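Local structure of sigma-C capsid protein (Avian reovirus, 2VRS) at residues Q81-F85 against P142-L148. The protein forms the trimeric fibre of avian reovirus, attaches the virion to host cells and induces their apoptosis. Residues are numbered along the deposited sequence; the frame is centred on the assembly and turned at random.
Sequences QLMQF and PSDLARL
The F85 ring meets P142 and L148 at a slant, each neither squarely over a face nor squarely at an edge. P142 CG rests 3.6 Å from F85 CD2, the pyrrolidine crossing the phenyl at about a right angle, while the L148 side chain, running head-on to that of F85, sets CD1 4.0 Å from F85 CZ. Chi1 of 53° lodges F85 CG between its own backbone N and carbonyl carbon, which swings the ring back along the strand, with both partners on the same side of its plane; V103 and I138 also touch it. The other flat pair is the Q81 amide and the D144 carboxylate, whose planes stand 87° apart. D144 OD2 comes in tilted above the amide plane, 3.3 Å from Q81 CD, but the amide's orientation is uncertain.

Between these two ends runs M83, fully extended beyond CG. Its SD sits 4.0 Å from L148 CD2 and 4.1 Å from P142 CB, and its CE pushes on into the turn, 3.4 Å from D144 O and 3.8 Å from R147 CB. That carbonyl also accepts the hydrogen bond from R147 N, 3.1 Å away, as the chain leaves the inverse gamma turn centred on D144. R147 gives the contact its CB and CG; its bent chain carries the guanidinium off to T211 and to a cation-pi contact with Y65.

In the C-terminal beta-barrel domain, the loop between strand 128-134 and helix 152-155 thus packs against the start of strand 81-92 chiefly through apolar contacts, with polar groups near Q81, which suggests that hydrophobic burial does most of the joining.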
# COMPACT_ATOMS: atom_id res chain seq x y z
N GLN C 81 15.40 7.61 0.25
CA GLN C 81 16.82 7.81 0.03
C GLN C 81 17.12 7.83 -1.45
O GLN C 81 16.49 7.13 -2.23
CB GLN C 81 17.62 6.59 0.54
CG GLN C 81 17.47 6.20 1.95
CD GLN C 81 18.15 4.86 2.19
OE1 GLN C 81 17.49 3.87 2.49
NE2 GLN C 81 19.47 4.82 2.02
N LEU C 82 18.14 8.60 -1.80
CA LEU C 82 18.69 8.53 -3.13
C LEU C 82 20.11 7.99 -2.97
O LEU C 82 21.04 8.72 -2.59
CB LEU C 82 18.70 9.93 -3.82
CG LEU C 82 19.12 9.89 -5.32
CD1 LEU C 82 18.08 9.12 -6.23
CD2 LEU C 82 19.32 11.27 -5.89
N MET C 83 20.27 6.71 -3.27
CA MET C 83 21.58 6.04 -3.23
C MET C 83 22.35 6.24 -4.51
O MET C 83 21.80 6.19 -5.60
CB MET C 83 21.39 4.55 -3.01
CG MET C 83 20.69 4.19 -1.76
SD MET C 83 20.54 2.38 -1.79
CE MET C 83 19.75 2.11 -0.25
N GLN C 84 23.66 6.45 -4.39
CA GLN C 84 24.52 6.65 -5.57
C GLN C 84 25.70 5.69 -5.41
O GLN C 84 26.40 5.69 -4.38
CB GLN C 84 25.02 8.09 -5.64
CG GLN C 84 23.89 9.10 -5.71
CD GLN C 84 24.41 10.51 -5.63
OE1 GLN C 84 24.02 11.28 -4.75
NE2 GLN C 84 25.32 10.85 -6.53
N PHE C 85 25.86 4.79 -6.38
CA PHE C 85 26.98 3.86 -6.39
C PHE C 85 27.38 3.45 -7.81
O PHE C 85 26.72 3.80 -8.79
CB PHE C 85 26.65 2.65 -5.51
CG PHE C 85 25.32 1.98 -5.86
CD1 PHE C 85 25.28 0.99 -6.85
CD2 PHE C 85 24.15 2.32 -5.18
CE1 PHE C 85 24.05 0.36 -7.16
CE2 PHE C 85 22.91 1.69 -5.49
CZ PHE C 85 22.87 0.72 -6.47
N PRO C 142 26.15 -0.25 -0.68
CA PRO C 142 25.38 0.60 0.24
C PRO C 142 25.08 -0.15 1.54
O PRO C 142 24.88 -1.37 1.51
CB PRO C 142 24.08 0.86 -0.52
CG PRO C 142 24.46 0.72 -1.95
CD PRO C 142 25.43 -0.42 -1.96
N SER C 143 25.05 0.58 2.66
CA SER C 143 24.64 0.01 3.96
C SER C 143 23.23 -0.58 3.89
O SER C 143 23.02 -1.73 4.26
CB SER C 143 24.71 1.06 5.07
OG SER C 143 25.93 0.95 5.77
N ASP C 144 22.28 0.21 3.37
CA ASP C 144 20.88 -0.24 3.28
C ASP C 144 20.63 -1.22 2.11
O ASP C 144 19.75 -0.96 1.23
CB ASP C 144 19.91 0.95 3.22
CG ASP C 144 19.84 1.73 4.52
OD1 ASP C 144 20.48 1.33 5.53
OD2 ASP C 144 19.13 2.75 4.55
N LEU C 145 21.33 -2.37 2.15
CA LEU C 145 21.17 -3.42 1.09
C LEU C 145 19.75 -3.96 0.85
O LEU C 145 19.41 -4.39 -0.28
CB LEU C 145 22.14 -4.59 1.33
CG LEU C 145 22.70 -5.29 0.08
CD1 LEU C 145 23.18 -4.30 -1.01
CD2 LEU C 145 23.82 -6.23 0.45
N ALA C 146 18.91 -3.90 1.88
CA ALA C 146 17.57 -4.43 1.79
C ALA C 146 16.79 -3.70 0.71
O ALA C 146 15.89 -4.27 0.11
CB ALA C 146 16.87 -4.30 3.11
N ARG C 147 17.17 -2.45 0.43
CA ARG C 147 16.41 -1.64 -0.59
C ARG C 147 16.73 -2.04 -2.03
O ARG C 147 16.15 -1.48 -2.96
CB ARG C 147 16.67 -0.15 -0.44
CG ARG C 147 16.37 0.40 0.98
CD ARG C 147 14.92 0.79 1.20
NE ARG C 147 13.96 -0.31 1.01
CZ ARG C 147 13.67 -1.25 1.91
NH1 ARG C 147 14.28 -1.27 3.10
NH2 ARG C 147 12.78 -2.19 1.60
N LEU C 148 17.68 -2.97 -2.21
CA LEU C 148 18.14 -3.35 -3.54
C LEU C 148 17.78 -4.80 -3.84
O LEU C 148 18.22 -5.39 -4.83
CB LEU C 148 19.68 -3.18 -3.67
CG LEU C 148 20.23 -1.79 -3.32
CD1 LEU C 148 21.74 -1.74 -3.55
CD2 LEU C 148 19.49 -0.71 -4.12